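Local atomic coordinates of glycerol dehydrogenase (PDB entry 6CSJ), a protein that probably catalyses the NAD-dependent oxidation of glycerol and related polyols, and in this double mutant has acquired D-lactate dehydrogenase activity. Residues A[20-34]-A[48-62]. The protein carries 2 engineered substitutions. Sequence-based numbering, arbitrary orientation.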
ATOM      1  N   ARG A  20      -6.761  21.562  -8.208  1.00 34.80           N
ATOM      2  CA  ARG A  20      -5.516  22.331  -8.328  1.00 35.56           C
ATOM      3  C   ARG A  20      -4.397  21.526  -9.004  1.00 32.00           C
ATOM      4  O   ARG A  20      -3.212  21.882  -8.873  1.00 32.24           O
ATOM      5  CB  ARG A  20      -5.043  22.799  -6.938  1.00 44.32           C
ATOM      6  CG  ARG A  20      -5.925  23.856  -6.296  1.00 52.71           C
ATOM      7  CD  ARG A  20      -5.588  24.082  -4.824  1.00 57.24           C
ATOM      8  NE  ARG A  20      -6.812  24.195  -4.009  1.00 64.10           N
ATOM      9  CZ  ARG A  20      -7.450  23.200  -3.375  1.00 57.80           C
ATOM     10  NH1 ARG A  20      -7.025  21.951  -3.420  1.00 57.55           N
ATOM     11  NH2 ARG A  20      -8.556  23.473  -2.695  1.00 60.78           N
ATOM     12  N   LEU A  21      -4.749  20.474  -9.754  1.00 24.02           N
ATOM     13  CA  LEU A  21      -3.738  19.614 -10.371  1.00 23.21           C
ATOM     14  C   LEU A  21      -2.790  20.406 -11.268  1.00 21.97           C
ATOM     15  O   LEU A  21      -1.577  20.172 -11.237  1.00 19.98           O
ATOM     16  CB  LEU A  21      -4.378  18.472 -11.166  1.00 26.19           C
ATOM     17  CG  LEU A  21      -3.419  17.502 -11.880  1.00 27.25           C
ATOM     18  CD1 LEU A  21      -2.396  16.907 -10.911  1.00 25.79           C
ATOM     19  CD2 LEU A  21      -4.198  16.393 -12.567  1.00 27.27           C
ATOM     20  N   SER A  22      -3.349  21.343 -12.041  1.00 23.15           N
ATOM     21  CA  SER A  22      -2.566  22.211 -12.930  1.00 22.85           C
ATOM     22  C   SER A  22      -1.539  23.056 -12.189  1.00 23.18           C
ATOM     23  O   SER A  22      -0.449  23.266 -12.693  1.00 27.06           O
ATOM     24  CB  SER A  22      -3.481  23.115 -13.773  1.00 22.01           C
ATOM     25  OG  SER A  22      -4.121  24.095 -12.989  1.00 23.16           O
ATOM     26  N   ALA A  23      -1.872  23.528 -10.993  1.00 23.66           N
ATOM     27  CA  ALA A  23      -0.895  24.263 -10.173  1.00 24.86           C
ATOM     28  C   ALA A  23       0.310  23.379  -9.804  1.00 29.29           C
ATOM     29  O   ALA A  23       1.452  23.861  -9.799  1.00 29.34           O
ATOM     30  CB  ALA A  23      -1.552  24.825  -8.924  1.00 21.57           C
ATOM     31  N   TYR A  24       0.055  22.096  -9.525  1.00 26.86           N
ATOM     32  CA  TYR A  24       1.127  21.147  -9.177  1.00 28.15           C
ATOM     33  C   TYR A  24       1.948  20.691 -10.400  1.00 28.69           C
ATOM     34  O   TYR A  24       3.185  20.720 -10.342  1.00 30.73           O
ATOM     35  CB  TYR A  24       0.575  19.950  -8.378  1.00 27.25           C
ATOM     36  CG  TYR A  24      -0.079  20.373  -7.069  1.00 24.63           C
ATOM     37  CD1 TYR A  24       0.661  21.023  -6.080  1.00 23.84           C
ATOM     38  CD2 TYR A  24      -1.445  20.154  -6.835  1.00 23.87           C
ATOM     39  CE1 TYR A  24       0.070  21.435  -4.890  1.00 23.37           C
ATOM     40  CE2 TYR A  24      -2.046  20.566  -5.649  1.00 26.78           C
ATOM     41  CZ  TYR A  24      -1.285  21.221  -4.686  1.00 24.49           C
ATOM     42  OH  TYR A  24      -1.872  21.623  -3.503  1.00 26.49           O
ATOM     43  N   THR A  25       1.291  20.320 -11.505  1.00 23.30           N
ATOM     44  CA  THR A  25       2.033  19.932 -12.723  1.00 26.66           C
ATOM     45  C   THR A  25       2.879  21.080 -13.275  1.00 28.33           C
ATOM     46  O   THR A  25       4.002  20.845 -13.723  1.00 27.77           O
ATOM     47  CB  THR A  25       1.150  19.366 -13.869  1.00 24.46           C
ATOM     48  OG1 THR A  25       0.276  20.378 -14.385  1.00 27.09           O
ATOM     49  CG2 THR A  25       0.350  18.160 -13.405  1.00 23.96           C
ATOM     50  N   GLU A  26       2.355  22.304 -13.214  1.00 31.93           N
ATOM     51  CA  GLU A  26       3.097  23.520 -13.621  1.00 38.17           C
ATOM     52  C   GLU A  26       4.410  23.759 -12.841  1.00 34.10           C
ATOM     53  O   GLU A  26       5.334  24.344 -13.386  1.00 40.28           O
ATOM     54  CB  GLU A  26       2.190  24.772 -13.557  1.00 45.41           C
ATOM     55  CG  GLU A  26       1.050  24.848 -14.581  1.00 52.23           C
ATOM     56  CD  GLU A  26       1.483  24.855 -16.039  1.00 67.28           C
ATOM     57  OE1 GLU A  26       2.658  25.184 -16.337  1.00 84.11           O
ATOM     58  OE2 GLU A  26       0.631  24.501 -16.885  1.00 60.80           O
ATOM     59  N   ARG A  27       4.496  23.312 -11.586  1.00 33.22           N
ATOM     60  CA  ARG A  27       5.752  23.395 -10.818  1.00 33.82           C
ATOM     61  C   ARG A  27       6.858  22.475 -11.349  1.00 31.32           C
ATOM     62  O   ARG A  27       8.032  22.741 -11.124  1.00 30.45           O
ATOM     63  CB  ARG A  27       5.525  23.058  -9.340  1.00 38.54           C
ATOM     64  CG  ARG A  27       4.646  24.037  -8.580  1.00 44.10           C
ATOM     65  CD  ARG A  27       4.663  23.715  -7.103  1.00 52.90           C
ATOM     66  NE  ARG A  27       3.543  24.283  -6.363  1.00 61.38           N
ATOM     67  CZ  ARG A  27       3.386  24.181  -5.035  1.00 69.13           C
ATOM     68  NH1 ARG A  27       4.278  23.530  -4.280  1.00 63.47           N
ATOM     69  NH2 ARG A  27       2.326  24.734  -4.445  1.00 66.04           N
ATOM     70  N   LEU A  28       6.471  21.387 -12.014  1.00 29.00           N
ATOM     71  CA  LEU A  28       7.405  20.379 -12.531  1.00 30.25           C
ATOM     72  C   LEU A  28       7.667  20.471 -14.025  1.00 32.97           C
ATOM     73  O   LEU A  28       8.747  20.105 -14.467  1.00 31.54           O
ATOM     74  CB  LEU A  28       6.888  18.970 -12.204  1.00 27.14           C
ATOM     75  CG  LEU A  28       6.758  18.682 -10.712  1.00 24.37           C
ATOM     76  CD1 LEU A  28       6.037  17.359 -10.490  1.00 24.61           C
ATOM     77  CD2 LEU A  28       8.121  18.713 -10.041  1.00 23.72           C
ATOM     78  N   GLY A  29       6.675  20.906 -14.804  1.00 37.50           N
ATOM     79  CA  GLY A  29       6.847  21.102 -16.246  1.00 43.35           C
ATOM     80  C   GLY A  29       5.721  21.851 -16.951  1.00 48.79           C
ATOM     81  O   GLY A  29       4.694  22.191 -16.358  1.00 54.40           O
ATOM     82  N   LYS A  30       5.940  22.105 -18.247  1.00 52.05           N
ATOM     83  CA  LYS A  30       4.997  22.853 -19.081  1.00 46.67           C
ATOM     84  C   LYS A  30       3.846  22.020 -19.656  1.00 39.30           C
ATOM     85  O   LYS A  30       2.822  22.585 -20.001  1.00 38.16           O
ATOM     86  CB  LYS A  30       5.768  23.547 -20.207  1.00 46.88           C
ATOM     87  CG  LYS A  30       6.489  24.809 -19.726  1.00 53.22           C
ATOM     88  CD  LYS A  30       7.768  24.642 -18.904  1.00 59.37           C
ATOM     89  CE  LYS A  30       7.961  25.846 -17.971  1.00 59.90           C
ATOM     90  NZ  LYS A  30       9.381  26.202 -17.685  1.00 60.27           N
ATOM     91  N   LYS A  31       4.027  20.707 -19.753  1.00 37.17           N
ATOM     92  CA  LYS A  31       3.071  19.836 -20.442  1.00 36.21           C
ATOM     93  C   LYS A  31       2.899  18.495 -19.711  1.00 36.76           C
ATOM     94  O   LYS A  31       3.810  17.672 -19.688  1.00 32.37           O
ATOM     95  CB  LYS A  31       3.556  19.614 -21.882  1.00 34.08           C
ATOM     96  CG  LYS A  31       2.673  18.734 -22.759  1.00 34.47           C
ATOM     97  CD  LYS A  31       1.396  19.440 -23.162  1.00 36.27           C
ATOM     98  CE  LYS A  31       0.431  18.483 -23.860  1.00 36.20           C
ATOM     99  NZ  LYS A  31       0.869  18.069 -25.218  1.00 36.74           N
ATOM    100  N   ALA A  32       1.717  18.289 -19.137  1.00 38.01           N
ATOM    101  CA  ALA A  32       1.407  17.090 -18.365  1.00 34.47           C
ATOM    102  C   ALA A  32       0.770  16.002 -19.222  1.00 33.33           C
ATOM    103  O   ALA A  32      -0.040  16.282 -20.106  1.00 39.04           O
ATOM    104  CB  ALA A  32       0.488  17.432 -17.207  1.00 33.19           C
ATOM    105  N   PHE A  33       1.156  14.756 -18.950  1.00 31.98           N
ATOM    106  CA  PHE A  33       0.566  13.576 -19.564  1.00 30.59           C
ATOM    107  C   PHE A  33      -0.175  12.828 -18.443  1.00 27.93           C
ATOM    108  O   PHE A  33       0.452  12.264 -17.553  1.00 27.37           O
ATOM    109  CB  PHE A  33       1.679  12.725 -20.193  1.00 26.58           C
ATOM    110  CG  PHE A  33       1.188  11.509 -20.926  1.00 27.38           C
ATOM    111  CD1 PHE A  33       0.629  11.626 -22.189  1.00 26.63           C
ATOM    112  CD2 PHE A  33       1.319  10.237 -20.369  1.00 28.27           C
ATOM    113  CE1 PHE A  33       0.187  10.502 -22.880  1.00 26.33           C
ATOM    114  CE2 PHE A  33       0.880   9.111 -21.055  1.00 25.24           C
ATOM    115  CZ  PHE A  33       0.309   9.242 -22.307  1.00 23.71           C
ATOM    116  N   ILE A  34      -1.504  12.834 -18.501  1.00 25.31           N
ATOM    117  CA  ILE A  34      -2.342  12.415 -17.385  1.00 27.30           C
ATOM    118  C   ILE A  34      -3.013  11.073 -17.692  1.00 26.15           C
ATOM    119  O   ILE A  34      -3.939  11.008 -18.500  1.00 26.64           O
ATOM    120  CB  ILE A  34      -3.373  13.527 -17.037  1.00 28.00           C
ATOM    121  CG1 ILE A  34      -2.633  14.820 -16.653  1.00 29.15           C
ATOM    122  CG2 ILE A  34      -4.303  13.074 -15.918  1.00 29.59           C
ATOM    123  CD1 ILE A  34      -3.507  16.016 -16.382  1.00 32.52           C
ATOM    124  N   VAL A  48     -10.326  17.706 -13.554  1.00 29.54           N
ATOM    125  CA  VAL A  48      -8.985  17.872 -14.124  1.00 29.00           C
ATOM    126  C   VAL A  48      -9.017  18.894 -15.268  1.00 27.41           C
ATOM    127  O   VAL A  48      -8.245  19.856 -15.269  1.00 28.15           O
ATOM    128  CB  VAL A  48      -8.404  16.512 -14.588  1.00 29.32           C
ATOM    129  CG1 VAL A  48      -7.119  16.693 -15.391  1.00 28.40           C
ATOM    130  CG2 VAL A  48      -8.154  15.611 -13.384  1.00 26.78           C
ATOM    131  N   GLU A  49      -9.929  18.687 -16.214  1.00 33.43           N
ATOM    132  CA  GLU A  49     -10.172  19.627 -17.322  1.00 40.16           C
ATOM    133  C   GLU A  49     -10.388  21.068 -16.819  1.00 37.63           C
ATOM    134  O   GLU A  49      -9.759  22.001 -17.320  1.00 36.92           O
ATOM    135  CB  GLU A  49     -11.368  19.144 -18.180  1.00 50.67           C
ATOM    136  CG  GLU A  49     -11.050  17.944 -19.081  1.00 57.80           C
ATOM    137  CD  GLU A  49     -12.255  17.374 -19.833  1.00 61.26           C
ATOM    138  OE1 GLU A  49     -13.314  18.043 -19.921  1.00 51.89           O
ATOM    139  OE2 GLU A  49     -12.128  16.227 -20.306  1.00 62.65           O
ATOM    140  N   GLU A  50     -11.253  21.227 -15.821  1.00 35.33           N
ATOM    141  CA  GLU A  50     -11.525  22.550 -15.231  1.00 34.84           C
ATOM    142  C   GLU A  50     -10.319  23.168 -14.515  1.00 30.27           C
ATOM    143  O   GLU A  50     -10.212  24.362 -14.436  1.00 28.55           O
ATOM    144  CB  GLU A  50     -12.756  22.509 -14.303  1.00 38.22           C
ATOM    145  CG  GLU A  50     -14.061  22.411 -15.104  1.00 52.60           C
ATOM    146  CD  GLU A  50     -15.319  22.394 -14.264  1.00 55.77           C
ATOM    147  OE1 GLU A  50     -15.323  21.760 -13.191  1.00 54.72           O
ATOM    148  OE2 GLU A  50     -16.290  23.078 -14.667  1.00 50.34           O
ATOM    149  N   SER A  51      -9.439  22.330 -13.962  1.00 25.43           N
ATOM    150  CA  SER A  51      -8.182  22.794 -13.343  1.00 28.03           C
ATOM    151  C   SER A  51      -7.254  23.495 -14.312  1.00 25.49           C
ATOM    152  O   SER A  51      -6.524  24.404 -13.921  1.00 25.14           O
ATOM    153  CB  SER A  51      -7.431  21.640 -12.672  1.00 31.35           C
ATOM    154  OG  SER A  51      -6.131  22.032 -12.270  1.00 30.61           O
ATOM    155  N   TYR A  52      -7.274  23.073 -15.583  1.00 27.56           N
ATOM    156  CA  TYR A  52      -6.419  23.655 -16.631  1.00 25.08           C
ATOM    157  C   TYR A  52      -7.078  24.807 -17.439  1.00 26.16           C
ATOM    158  O   TYR A  52      -6.540  25.203 -18.459  1.00 26.41           O
ATOM    159  CB  TYR A  52      -5.907  22.533 -17.556  1.00 20.99           C
ATOM    160  CG  TYR A  52      -4.883  21.629 -16.903  1.00 21.35           C
ATOM    161  CD1 TYR A  52      -3.529  21.971 -16.897  1.00 22.71           C
ATOM    162  CD2 TYR A  52      -5.260  20.439 -16.287  1.00 21.94           C
ATOM    163  CE1 TYR A  52      -2.581  21.156 -16.293  1.00 22.57           C
ATOM    164  CE2 TYR A  52      -4.322  19.608 -15.679  1.00 24.75           C
ATOM    165  CZ  TYR A  52      -2.985  19.975 -15.682  1.00 24.35           C
ATOM    166  OH  TYR A  52      -2.050  19.164 -15.081  1.00 21.72           O
ATOM    167  N   ALA A  53      -8.173  25.396 -16.972  1.00 31.11           N
ATOM    168  CA  ALA A  53      -8.746  26.621 -17.548  1.00 31.82           C
ATOM    169  C   ALA A  53      -7.697  27.737 -17.726  1.00 32.23           C
ATOM    170  O   ALA A  53      -6.991  28.102 -16.788  1.00 31.22           O
ATOM    171  CB  ALA A  53      -9.900  27.164 -16.724  1.00 28.90           C
ATOM    172  N   GLY A  54      -7.571  28.235 -18.951  1.00 32.84           N
ATOM    173  CA  GLY A  54      -6.569  29.258 -19.259  1.00 29.95           C
ATOM    174  C   GLY A  54      -5.166  28.748 -19.451  1.00 35.02           C
ATOM    175  O   GLY A  54      -4.258  29.511 -19.767  1.00 35.05           O
ATOM    176  N   LYS A  55      -4.954  27.426 -19.384  1.00 43.89           N
ATOM    177  CA  LYS A  55      -3.650  26.753 -19.454  1.00 39.74           C
ATOM    178  C   LYS A  55      -3.863  25.563 -20.373  1.00 35.65           C
ATOM    179  O   LYS A  55      -3.209  24.547 -20.173  1.00 33.97           O
ATOM    180  CB  LYS A  55      -3.346  26.105 -18.064  1.00 45.94           C
ATOM    181  CG  LYS A  55      -3.367  27.038 -16.839  1.00 48.51           C
ATOM    182  CD  LYS A  55      -2.064  27.871 -16.837  1.00 50.11           C
ATOM    183  CE  LYS A  55      -2.063  28.981 -15.833  1.00 48.67           C
ATOM    184  NZ  LYS A  55      -2.408  28.492 -14.475  1.00 45.93           N
ATOM    185  N   GLU A  56      -4.843  25.606 -21.260  1.00 37.69           N
ATOM    186  CA  GLU A  56      -5.402  24.382 -21.886  1.00 33.34           C
ATOM    187  C   GLU A  56      -4.460  23.590 -22.806  1.00 34.01           C
ATOM    188  O   GLU A  56      -4.758  22.445 -23.125  1.00 40.52           O
ATOM    189  CB  GLU A  56      -6.732  24.692 -22.602  1.00 34.26           C
ATOM    190  CG  GLU A  56      -7.792  25.260 -21.681  1.00 45.06           C
ATOM    191  CD  GLU A  56      -9.232  25.034 -22.072  1.00 49.56           C
ATOM    192  OE1 GLU A  56      -9.548  24.243 -22.986  1.00 46.81           O
ATOM    193  OE2 GLU A  56     -10.050  25.666 -21.398  1.00 47.77           O
ATOM    194  N   THR A  57      -3.322  24.170 -23.213  1.00 35.48           N
ATOM    195  CA  THR A  57      -2.257  23.450 -23.930  1.00 36.77           C
ATOM    196  C   THR A  57      -1.233  22.821 -22.999  1.00 37.69           C
ATOM    197  O   THR A  57      -0.226  22.271 -23.476  1.00 33.90           O
ATOM    198  CB  THR A  57      -1.462  24.367 -24.907  1.00 35.16           C
ATOM    199  OG1 THR A  57      -0.874  25.465 -24.198  1.00 32.46           O
ATOM    200  CG2 THR A  57      -2.340  24.894 -26.027  1.00 38.45           C
ATOM    201  N   GLY A  58      -1.478  22.903 -21.685  1.00 33.40           N
ATOM    202  CA  GLY A  58      -0.545  22.398 -20.694  1.00 36.66           C
ATOM    203  C   GLY A  58      -0.812  21.014 -20.146  1.00 35.10           C
ATOM    204  O   GLY A  58      -0.197  20.639 -19.150  1.00 31.99           O
ATOM    205  N   TYR A  59      -1.734  20.276 -20.772  1.00 31.17           N
ATOM    206  CA  TYR A  59      -2.001  18.892 -20.434  1.00 28.76           C
ATOM    207  C   TYR A  59      -2.665  18.122 -21.585  1.00 26.24           C
ATOM    208  O   TYR A  59      -3.245  18.727 -22.482  1.00 26.43           O
ATOM    209  CB  TYR A  59      -2.914  18.812 -19.209  1.00 28.32           C
ATOM    210  CG  TYR A  59      -4.389  18.915 -19.543  1.00 28.89           C
ATOM    211  CD1 TYR A  59      -4.954  20.139 -19.914  1.00 27.22           C
ATOM    212  CD2 TYR A  59      -5.213  17.792 -19.503  1.00 29.78           C
ATOM    213  CE1 TYR A  59      -6.306  20.237 -20.221  1.00 28.52           C
ATOM    214  CE2 TYR A  59      -6.562  17.879 -19.830  1.00 27.96           C
ATOM    215  CZ  TYR A  59      -7.098  19.102 -20.188  1.00 28.02           C
ATOM    216  OH  TYR A  59      -8.419  19.196 -20.525  1.00 28.50           O
ATOM    217  N   GLN A  60      -2.584  16.793 -21.530  1.00 25.38           N
ATOM    218  CA  GLN A  60      -3.441  15.913 -22.313  1.00 27.16           C
ATOM    219  C   GLN A  60      -3.759  14.671 -21.495  1.00 28.70           C
ATOM    220  O   GLN A  60      -2.896  14.152 -20.788  1.00 27.72           O
ATOM    221  CB  GLN A  60      -2.765  15.481 -23.608  1.00 27.18           C
ATOM    222  CG  GLN A  60      -2.894  16.472 -24.762  1.00 29.54           C
ATOM    223  CD  GLN A  60      -2.537  15.851 -26.100  1.00 36.98           C
ATOM    224  OE1 GLN A  60      -1.482  16.145 -26.676  1.00 37.12           O
ATOM    225  NE2 GLN A  60      -3.406  14.967 -26.594  1.00 30.71           N
ATOM    226  N   MET A  61      -5.000  14.200 -21.611  1.00 28.75           N
ATOM    227  CA  MET A  61      -5.445  12.962 -20.992  1.00 26.71           C
ATOM    228  C   MET A  61      -5.061  11.807 -21.875  1.00 25.50           C
ATOM    229  O   MET A  61      -4.990  11.960 -23.086  1.00 23.81           O
ATOM    230  CB  MET A  61      -6.968  12.952 -20.821  1.00 28.77           C
ATOM    231  CG  MET A  61      -7.532  14.076 -19.969  1.00 31.69           C
ATOM    232  SD  MET A  61      -7.066  13.937 -18.230  1.00 40.67           S
ATOM    233  CE  MET A  61      -7.968  12.480 -17.688  1.00 40.88           C
ATOM    234  N   ALA A  62      -4.813  10.657 -21.260  1.00 24.46           N
ATOM    235  CA  ALA A  62      -4.537   9.423 -21.978  1.00 26.69           C
ATOM    236  C   ALA A  62      -5.282   8.304 -21.287  1.00 26.75           C
ATOM    237  O   ALA A  62      -5.219   8.184 -20.066  1.00 30.56           O
ATOM    238  CB  ALA A  62      -3.047   9.145 -21.985  1.00 27.59           C
TER
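Strands 32-36 and 59-63, joined through helix 38-51, form a beta-alpha-beta crossover at one margin of the parallel sheet in the Rossmann-like N-terminal domain of this iron-containing alcohol dehydrogenase relative. Ala32, Phe33 and Ile34 run parallel to Tyr59, Gln60 and Met61: Ala32 N hydrogen-bonds Gly58 O and Ile34 N Gln60 O; Gln60 N donates to Ala32 O, and Ala62 N to Ile34 O at 2.9 Å. On the face carrying Phe33, the ring atom CZ presses on Ala62 CB at 3.4 Å, and helix 70-82 packs against both residues. Lys31 NZ hydrogen-bonds Glu83 O and reaches Gln60 OE1 only weakly. On the face carrying Ile34, helix 21-28 packs against the end of helix 38-51 around Tyr52, the first residue beyond it. Its ring is sandwiched between Ser22 CB, 3.5 Å from the centroid in a CH-pi contact, and Tyr59 CB over the opposite face. The Ile34 side chain, extended at chi2 (176°), brings CD1 to Tyr52 CE2 at 3.7 Å and to Val48 CG1 at 3.8 Å. Ser51 OG accepts from Ser22 N at 2.9 Å, and Ser22 OG donates to Ser51 O from above its carbonyl plane. At the ring edge, Tyr52 OH and Thr25 OG1 share a 2.7 Å hydrogen bond.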